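Local coordinates for protein EchA1_1 (Mycobacterium avium subsp. paratuberculosis, PDB 3R9T) that probably hydrates enoyl-CoA thioesters to 3-hydroxyacyl-CoA in fatty acid metabolism, as a member of the crotonase family, at residues B[12-15]-B[20-23]; B[43-48]-B[96-101]; B[53-58]-B[206-211]; B[119-124]-B[154-159]. All coordinates share one frame; numbering follows the deposited sequence.

Interaction 1: B[12-15]-B[20-23]; sequences LAER and MVIT
L12 with T23 and E14 with V21 are two hydrogen-bonded pairs of the antiparallel hairpin of strands 11-16 and 19-24, at the edge of the crotonase sheet. Each exchanges two backbone bonds: L12 N gives to T23 O at 2.8 Å and T23 N returns to L12 O at 2.9 Å, while E14 N reaches V21 O and V21 N meets E14 O at 2.7 Å. A13 and I22 form a non-hydrogen-bonded pair, and I22 CA lies 3.3 Å from L12 O as a CA-H...O contact. Besides the E14 amide bond, V21 O accepts a hydrogen bond from a water 2.9 Å away, which also hydrogen-bonds T23 OG1 at 2.7 Å and gives L12 O a weak bond; threonine suits this site because its hydroxyl can share that water. On the same face, E14 CG lies 3.9 Å from V21 CB, brought alongside it by a chi1 of 77° that places CG between the backbone N and carbonyl carbon. The E14 carboxylate continues to a salt bridge with R16, whereas V21, buried, packs on L193 and L197. A13, M20 and I22 turn to the opposite face, where A44 of helix 35-50 lies against all three, so the small A13 fits. R15 shares that face; its NE bonds G17 O, and its terminal nitrogens form salt bridges with D51 and E53. M20 and I22 bond by backbone to strand 56-61. Paired main-chain groups therefore hold the hairpin, a water meeting the second need of V21 O on one face and a helix packing on the other.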
# COMPACT_ATOMS: atom_id res chain seq x y z
N LEU B 12 33.15 4.86 -4.10
CA LEU B 12 34.08 4.41 -3.07
C LEU B 12 33.34 3.48 -2.12
O LEU B 12 32.12 3.57 -1.98
CB LEU B 12 34.63 5.60 -2.29
CG LEU B 12 35.30 6.72 -3.10
CD1 LEU B 12 35.53 7.96 -2.24
CD2 LEU B 12 36.60 6.23 -3.72
N ALA B 13 34.07 2.57 -1.49
CA ALA B 13 33.52 1.76 -0.41
C ALA B 13 34.47 1.86 0.77
O ALA B 13 35.69 1.79 0.59
CB ALA B 13 33.33 0.32 -0.83
N GLU B 14 33.91 2.06 1.95
CA GLU B 14 34.67 2.16 3.18
C GLU B 14 33.89 1.47 4.29
O GLU B 14 32.68 1.27 4.16
CB GLU B 14 34.98 3.64 3.50
CG GLU B 14 33.86 4.47 4.08
CD GLU B 14 34.35 5.83 4.54
OE1 GLU B 14 34.99 6.55 3.75
OE2 GLU B 14 34.09 6.19 5.71
N ARG B 15 34.57 1.08 5.36
CA ARG B 15 33.93 0.38 6.46
C ARG B 15 33.93 1.25 7.71
O ARG B 15 34.98 1.73 8.13
CB ARG B 15 34.63 -0.96 6.72
CG ARG B 15 34.02 -2.13 5.96
CD ARG B 15 32.89 -2.77 6.75
NE ARG B 15 33.40 -3.70 7.76
CZ ARG B 15 33.82 -4.94 7.51
NH1 ARG B 15 33.80 -5.43 6.27
NH2 ARG B 15 34.27 -5.69 8.50
N MET B 20 29.16 -1.10 5.87
CA MET B 20 29.86 -0.65 4.70
C MET B 20 29.19 0.60 4.22
O MET B 20 27.97 0.61 4.00
CB MET B 20 29.82 -1.69 3.60
CG MET B 20 30.48 -1.22 2.33
SD MET B 20 30.25 -2.37 0.97
CE MET B 20 31.55 -3.56 1.35
N VAL B 21 29.98 1.65 4.03
CA VAL B 21 29.50 2.89 3.47
C VAL B 21 29.97 2.98 2.02
O VAL B 21 31.18 2.97 1.74
CB VAL B 21 30.01 4.10 4.27
CG1 VAL B 21 29.57 5.41 3.62
CG2 VAL B 21 29.53 4.02 5.71
N ILE B 22 29.00 3.07 1.11
CA ILE B 22 29.25 3.21 -0.32
C ILE B 22 28.94 4.64 -0.74
O ILE B 22 27.82 5.11 -0.55
CB ILE B 22 28.32 2.26 -1.13
CG1 ILE B 22 28.53 0.82 -0.71
CG2 ILE B 22 28.57 2.40 -2.64
CD1 ILE B 22 27.64 -0.19 -1.47
N THR B 23 29.92 5.33 -1.33
CA THR B 23 29.74 6.73 -1.68
C THR B 23 29.86 6.90 -3.20
O THR B 23 30.90 6.56 -3.79
CB THR B 23 30.79 7.61 -0.96
OG1 THR B 23 30.73 7.40 0.46
CG2 THR B 23 30.55 9.08 -1.27
O HOH W 1 32.48 5.39 0.94

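Interaction 2: B[43-48]-B[96-101]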
# COMPACT_ATOMS: atom_id res chain seq x y z
N ASP B 43 29.86 -3.86 -7.21
CA ASP B 43 30.89 -4.71 -6.60
C ASP B 43 30.89 -4.62 -5.06
O ASP B 43 31.05 -5.63 -4.38
CB ASP B 43 32.28 -4.38 -7.17
CG ASP B 43 32.43 -4.74 -8.65
OD1 ASP B 43 31.56 -5.42 -9.23
OD2 ASP B 43 33.46 -4.34 -9.23
N ALA B 44 30.71 -3.41 -4.53
CA ALA B 44 30.68 -3.18 -3.08
C ALA B 44 29.49 -3.88 -2.43
O ALA B 44 29.62 -4.51 -1.38
CB ALA B 44 30.64 -1.68 -2.78
N LEU B 45 28.33 -3.80 -3.07
CA LEU B 45 27.18 -4.56 -2.58
C LEU B 45 27.44 -6.06 -2.56
O LEU B 45 27.06 -6.76 -1.62
CB LEU B 45 25.95 -4.31 -3.45
CG LEU B 45 25.06 -3.11 -3.19
CD1 LEU B 45 23.88 -3.20 -4.16
CD2 LEU B 45 24.58 -3.05 -1.74
N GLU B 46 28.08 -6.57 -3.61
CA GLU B 46 28.38 -8.00 -3.70
C GLU B 46 29.34 -8.39 -2.57
O GLU B 46 29.18 -9.45 -1.94
CB GLU B 46 28.92 -8.34 -5.11
CG GLU B 46 29.61 -9.69 -5.29
CD GLU B 46 30.23 -9.84 -6.69
OE1 GLU B 46 29.83 -10.78 -7.42
OE2 GLU B 46 31.11 -9.03 -7.06
N GLU B 47 30.29 -7.52 -2.27
CA GLU B 47 31.28 -7.75 -1.21
C GLU B 47 30.57 -7.73 0.14
O GLU B 47 30.84 -8.57 1.00
CB GLU B 47 32.38 -6.68 -1.24
CG GLU B 47 33.35 -6.65 -0.03
CD GLU B 47 34.08 -7.97 0.21
OE1 GLU B 47 35.32 -8.00 0.02
OE2 GLU B 47 33.45 -8.98 0.59
N ALA B 48 29.64 -6.80 0.29
CA ALA B 48 28.89 -6.68 1.53
C ALA B 48 28.09 -7.96 1.77
O ALA B 48 28.03 -8.46 2.90
CB ALA B 48 27.95 -5.46 1.47
N VAL B 96 19.54 -1.25 -8.28
CA VAL B 96 18.06 -1.28 -8.19
C VAL B 96 17.41 -2.65 -8.40
O VAL B 96 16.24 -2.85 -8.02
CB VAL B 96 17.38 -0.25 -9.11
CG1 VAL B 96 17.85 1.16 -8.80
CG2 VAL B 96 17.55 -0.61 -10.60
N ARG B 97 18.15 -3.58 -9.00
CA ARG B 97 17.74 -4.98 -9.12
C ARG B 97 18.83 -5.88 -8.55
O ARG B 97 19.12 -6.94 -9.10
CB ARG B 97 17.48 -5.33 -10.59
CG ARG B 97 16.60 -6.50 -10.84
CD ARG B 97 16.29 -6.54 -12.34
NE ARG B 97 15.37 -7.59 -12.74
CZ ARG B 97 15.03 -7.85 -14.00
NH1 ARG B 97 15.54 -7.13 -15.00
NH2 ARG B 97 14.19 -8.85 -14.27
N HIS B 98 19.43 -5.45 -7.45
CA HIS B 98 20.53 -6.16 -6.80
C HIS B 98 20.17 -6.45 -5.35
O HIS B 98 20.63 -5.78 -4.43
CB HIS B 98 21.79 -5.30 -6.87
CG HIS B 98 23.04 -6.02 -6.50
ND1 HIS B 98 24.28 -5.46 -6.74
CD2 HIS B 98 23.27 -7.23 -5.93
CE1 HIS B 98 25.22 -6.30 -6.33
NE2 HIS B 98 24.64 -7.38 -5.84
N PHE B 99 19.35 -7.46 -5.15
CA PHE B 99 18.94 -7.85 -3.82
C PHE B 99 20.12 -8.43 -3.06
O PHE B 99 20.82 -9.34 -3.54
CB PHE B 99 17.81 -8.89 -3.85
CG PHE B 99 17.38 -9.31 -2.47
CD1 PHE B 99 16.46 -8.56 -1.76
CD2 PHE B 99 17.97 -10.41 -1.85
CE1 PHE B 99 16.09 -8.91 -0.46
CE2 PHE B 99 17.61 -10.78 -0.55
CZ PHE B 99 16.67 -10.03 0.14
N ILE B 100 20.31 -7.90 -1.85
CA ILE B 100 21.18 -8.48 -0.85
C ILE B 100 20.42 -8.67 0.46
O ILE B 100 19.47 -7.95 0.77
CB ILE B 100 22.49 -7.67 -0.62
CG1 ILE B 100 22.23 -6.32 0.06
CG2 ILE B 100 23.26 -7.54 -1.95
CD1 ILE B 100 23.52 -5.68 0.62
N ASP B 101 20.85 -9.68 1.23
CA ASP B 101 20.30 -10.12 2.52
C ASP B 101 20.44 -9.11 3.65
O ASP B 101 19.79 -9.22 4.71
CB ASP B 101 21.09 -11.35 2.98
CG ASP B 101 20.77 -12.59 2.18
OD1 ASP B 101 19.64 -12.70 1.65
OD2 ASP B 101 21.65 -13.47 2.09
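The imidazole of H98 is met obliquely by L45: CD1 of the leucine lies 3.5 Å from H98 ND1, and its CB lies 3.6 Å from H98 CE1. The same ring also stacks with the indole of W90. L45 belongs to helix 35-50, the crossover helix of a beta-alpha-beta unit joining the neighbouring parallel strands 19-24 and 56-61 of the crotonase fold; H98 and I100 come from the loop that precedes strand 104-108. The rotation of the imidazole is fixed by a hydrogen bond from ND1 to G94 O, and H98 CG stands anti to the backbone N (chi1 -168°), which extends the ring toward the helix. There it slides past L45 in the opposite direction and brings CE1 to 4.0 Å from E46 N. E46 and H98 approach without pairing, since E46 OE1 stays 6.4 Å from H98 NE2. Leucine suits this place because its two methyls can serve different neighbours. While CD1 goes to the histidine, CD2 meets I100 CD1 at 3.7 Å, the two side chains crossing at about a right angle. V57 of the sheet lies against both, so this branch of the contact is apolar and buried. The other branch of the isoleucine turns to the helix backbone, I100 CG2 lying 3.9 Å from L45 O.

Interaction 3: B[53-58]-B[206-211]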
# COMPACT_ATOMS: atom_id res chain seq x y z
N GLU B 53 31.45 -10.07 8.17
CA GLU B 53 31.71 -8.96 9.10
C GLU B 53 30.86 -7.72 8.77
O GLU B 53 30.75 -6.80 9.60
CB GLU B 53 33.17 -8.56 9.11
CG GLU B 53 34.13 -9.56 9.74
CD GLU B 53 35.53 -8.99 9.87
OE1 GLU B 53 35.74 -7.82 9.50
OE2 GLU B 53 36.43 -9.72 10.35
N VAL B 54 30.29 -7.67 7.57
CA VAL B 54 29.37 -6.59 7.18
C VAL B 54 27.93 -6.91 7.59
O VAL B 54 27.38 -7.95 7.21
CB VAL B 54 29.45 -6.31 5.67
CG1 VAL B 54 28.43 -5.26 5.27
CG2 VAL B 54 30.86 -5.89 5.26
N ARG B 55 27.32 -6.01 8.37
CA ARG B 55 25.96 -6.20 8.89
C ARG B 55 24.91 -5.26 8.29
O ARG B 55 23.70 -5.47 8.47
CB ARG B 55 25.94 -6.00 10.41
CG ARG B 55 26.73 -7.05 11.20
CD ARG B 55 26.16 -8.45 11.05
NE ARG B 55 24.71 -8.39 11.24
CZ ARG B 55 24.06 -8.37 12.41
NH1 ARG B 55 24.70 -8.51 13.56
NH2 ARG B 55 22.74 -8.26 12.40
N ALA B 56 25.38 -4.21 7.62
CA ALA B 56 24.49 -3.22 7.00
C ALA B 56 25.28 -2.41 5.98
O ALA B 56 26.51 -2.32 6.04
CB ALA B 56 23.91 -2.28 8.06
N VAL B 57 24.55 -1.83 5.03
CA VAL B 57 25.12 -1.01 4.00
C VAL B 57 24.43 0.33 3.97
O VAL B 57 23.20 0.39 4.00
CB VAL B 57 24.93 -1.68 2.65
CG1 VAL B 57 25.36 -0.76 1.50
CG2 VAL B 57 25.68 -3.00 2.63
N VAL B 58 25.23 1.40 3.91
CA VAL B 58 24.74 2.76 3.66
C VAL B 58 25.26 3.26 2.32
O VAL B 58 26.46 3.13 2.02
CB VAL B 58 25.20 3.74 4.77
CG1 VAL B 58 24.84 5.18 4.43
CG2 VAL B 58 24.57 3.36 6.10
N ASN B 206 20.82 -6.46 16.18
CA ASN B 206 19.87 -7.58 16.13
C ASN B 206 20.50 -8.82 15.51
O ASN B 206 21.59 -8.76 14.94
CB ASN B 206 18.60 -7.16 15.38
CG ASN B 206 17.90 -5.99 16.06
OD1 ASN B 206 17.94 -5.86 17.30
ND2 ASN B 206 17.26 -5.13 15.27
N ALA B 207 19.81 -9.95 15.67
CA ALA B 207 20.33 -11.24 15.21
C ALA B 207 20.42 -11.26 13.70
O ALA B 207 19.43 -11.01 13.03
CB ALA B 207 19.44 -12.36 15.70
N PRO B 208 21.63 -11.49 13.15
CA PRO B 208 21.83 -11.40 11.69
C PRO B 208 20.95 -12.33 10.88
O PRO B 208 20.40 -11.93 9.86
CB PRO B 208 23.31 -11.80 11.50
CG PRO B 208 23.71 -12.47 12.76
CD PRO B 208 22.90 -11.80 13.84
N LEU B 209 20.84 -13.58 11.30
CA LEU B 209 20.02 -14.51 10.53
C LEU B 209 18.54 -14.12 10.52
O LEU B 209 17.83 -14.38 9.55
CB LEU B 209 20.16 -15.94 11.05
CG LEU B 209 21.57 -16.55 10.97
CD1 LEU B 209 21.58 -17.90 11.69
CD2 LEU B 209 22.03 -16.67 9.53
N SER B 210 18.08 -13.51 11.61
CA SER B 210 16.70 -13.04 11.71
C SER B 210 16.46 -11.85 10.79
O SER B 210 15.43 -11.76 10.14
CB SER B 210 16.40 -12.58 13.14
OG SER B 210 16.49 -13.65 14.05
N VAL B 211 17.42 -10.93 10.74
CA VAL B 211 17.28 -9.73 9.88
C VAL B 211 17.26 -10.14 8.40
O VAL B 211 16.41 -9.68 7.60
CB VAL B 211 18.43 -8.71 10.18
CG1 VAL B 211 18.53 -7.59 9.10
CG2 VAL B 211 18.28 -8.11 11.59
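The N-terminal end of helix 208-218, with A207 as its N-cap and P208 in its first turn, receives the guanidinium of R55 from the loop entering strand 56-61 of the crotonase sheet. Proline suits the first turn, which asks no N-H of it. Its ring also supplies an apolar platform: P208 CB sits over the centre of one guanidinium face, 3.5 Å above the plane. At the edge of the same group, R55 NH2 donates to N206 O at 2.8 Å with an N-H...O angle of 161°. That oxygen is near the guanidinium plane, although the donor stands 38° out of the carbonyl plane rather than on a lone pair. R55 NH1 adds a longer, weak bond to N206 O. Bends at chi2 (-63°) and chi3 lead the end of the long chain to helix 208-218 so that edge and face are used together, which restricts the rotation of the group. Arginine thus joins hydrogen bonding and flat packing in one residue. The side chain of N206 bonds across the subunit interface: OD1 to K140, and ND2 to the backbone oxygens of L167 and T168, all of the second subunit. Within the helix turn, V211 N closes on A207 O at 3.0 Å.

Interaction 4: B[119-124]-B[154-159]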
# COMPACT_ATOMS: atom_id res chain seq x y z
N LEU B 119 17.05 5.05 -6.57
CA LEU B 119 17.95 4.45 -5.57
C LEU B 119 17.31 4.39 -4.18
O LEU B 119 17.45 3.40 -3.47
CB LEU B 119 19.26 5.22 -5.48
CG LEU B 119 20.14 5.27 -6.74
CD1 LEU B 119 21.39 6.14 -6.48
CD2 LEU B 119 20.52 3.88 -7.24
N ALA B 120 16.61 5.45 -3.78
CA ALA B 120 15.89 5.49 -2.50
C ALA B 120 14.81 4.41 -2.45
O ALA B 120 14.72 3.67 -1.47
CB ALA B 120 15.26 6.90 -2.26
N LEU B 121 14.03 4.30 -3.52
CA LEU B 121 12.98 3.29 -3.61
C LEU B 121 13.56 1.88 -3.49
O LEU B 121 12.98 1.04 -2.83
CB LEU B 121 12.20 3.45 -4.90
CG LEU B 121 11.34 4.70 -5.08
CD1 LEU B 121 10.90 4.82 -6.52
CD2 LEU B 121 10.14 4.56 -4.17
N ALA B 122 14.72 1.66 -4.08
CA ALA B 122 15.36 0.35 -4.09
C ALA B 122 16.01 0.01 -2.74
O ALA B 122 16.32 -1.14 -2.46
CB ALA B 122 16.40 0.32 -5.21
N SER B 123 16.25 1.02 -1.91
CA SER B 123 16.83 0.82 -0.57
C SER B 123 15.78 0.36 0.46
O SER B 123 14.59 0.66 0.32
CB SER B 123 17.50 2.12 -0.09
OG SER B 123 18.49 2.61 -1.01
N ASP B 124 16.21 -0.32 1.54
CA ASP B 124 15.27 -0.70 2.57
C ASP B 124 14.73 0.50 3.35
O ASP B 124 13.54 0.54 3.68
CB ASP B 124 15.89 -1.68 3.55
CG ASP B 124 16.31 -2.97 2.91
OD1 ASP B 124 15.52 -3.48 2.07
OD2 ASP B 124 17.42 -3.46 3.26
N ALA B 154 4.22 3.71 -6.72
CA ALA B 154 2.89 3.47 -6.19
C ALA B 154 2.84 2.33 -5.18
O ALA B 154 1.81 2.13 -4.52
CB ALA B 154 1.87 3.23 -7.31
N GLU B 155 3.92 1.59 -5.08
CA GLU B 155 4.07 0.57 -4.04
C GLU B 155 4.48 1.14 -2.68
O GLU B 155 4.28 0.50 -1.64
CB GLU B 155 5.09 -0.46 -4.48
CG GLU B 155 4.57 -1.31 -5.61
CD GLU B 155 5.57 -2.30 -6.16
OE1 GLU B 155 6.77 -2.22 -5.81
OE2 GLU B 155 5.15 -3.14 -7.00
N GLN B 156 5.06 2.34 -2.69
CA GLN B 156 5.65 2.91 -1.49
C GLN B 156 5.03 4.22 -1.02
O GLN B 156 5.35 4.69 0.06
CB GLN B 156 7.14 3.06 -1.68
CG GLN B 156 7.79 1.75 -2.06
CD GLN B 156 9.29 1.79 -2.04
OE1 GLN B 156 9.89 2.63 -1.37
NE2 GLN B 156 9.93 0.88 -2.78
N LEU B 157 4.18 4.80 -1.85
CA LEU B 157 3.43 6.01 -1.55
C LEU B 157 1.97 5.71 -1.82
O LEU B 157 1.67 4.83 -2.62
CB LEU B 157 3.88 7.14 -2.48
CG LEU B 157 5.07 8.03 -2.15
CD1 LEU B 157 5.30 9.03 -3.26
CD2 LEU B 157 4.79 8.79 -0.89
N PRO B 158 1.04 6.44 -1.19
CA PRO B 158 -0.36 6.25 -1.53
C PRO B 158 -0.58 6.40 -3.02
O PRO B 158 0.02 7.24 -3.68
CB PRO B 158 -1.06 7.38 -0.78
CG PRO B 158 -0.19 7.60 0.40
CD PRO B 158 1.20 7.45 -0.13
N ARG B 159 -1.44 5.56 -3.55
CA ARG B 159 -1.60 5.49 -4.98
C ARG B 159 -1.79 6.84 -5.65
O ARG B 159 -1.09 7.15 -6.61
CB ARG B 159 -2.76 4.57 -5.31
CG ARG B 159 -3.33 4.74 -6.69
CD ARG B 159 -2.41 4.19 -7.72
NE ARG B 159 -2.38 2.73 -7.69
CZ ARG B 159 -1.70 1.98 -8.54
NH1 ARG B 159 -0.97 2.55 -9.50
NH2 ARG B 159 -1.74 0.65 -8.44
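L121 and Q156 meet at a slant between the ends of two helices, 115-122 and 149-156, in the crotonase fold at a subunit interface. The glutamine points at the first helix: with CG beside its own backbone N (chi1 -55°) and the chain extended beyond it, the amide arrives at the last turn, where carbonyls no longer bonded within a helix can need donors. NE2 donates to L121 O at 3.1 Å, and the bond is almost straight, with an N-H...O angle of 174°. The oxygen lies in the amide plane of Q156, but the donor approaches from well off the C=O direction, at a C=O...N angle of 121°. Meanwhile L121 CD2 lies over one side of the Q156 amide, 3.4 Å from OE1 and 3.6 Å from CD, while L121 CB rests 4.0 Å from NE2. A leucine here therefore offers its backbone oxygen to one amide N-H and its methyl to the amide's carbonyl end; it also packs on L182. K160 of the second subunit completes the polar site, its NZ bonding Q156 OE1 together with L121 O and S123 O. A lysine set among these carbonyls would probably be drawn in by the negative end of the helix dipole, and Q156 suits the spot by offering both a donor and an acceptor. The bound benzoic acid is about 9 Å from the L121 side chain, and its pocket includes E118 of the same helix. Beyond that helix, S123 OG turns back to donate to L119 O at 2.8 Å.

From the N terminus, interaction 1 closes a tight hairpin, and the chain passes through a short connection to helix 35-50, which follows strand 19-24 and packs against it. Interaction 2 then spans from that helix to 96-101, and it crosses interaction 3: segment 53-58 lies inside the loop that interaction 2 closes, 206-211 beyond it. They meet at V57, which touches L45, A48 and I100. Interactions 1 and 3 share the sheet, with I22 beside V58. Interaction 4 falls wholly within the long span of interaction 3; V96 of interaction 2 touches L119 and A122, and both 3 and 4 reach the second subunit.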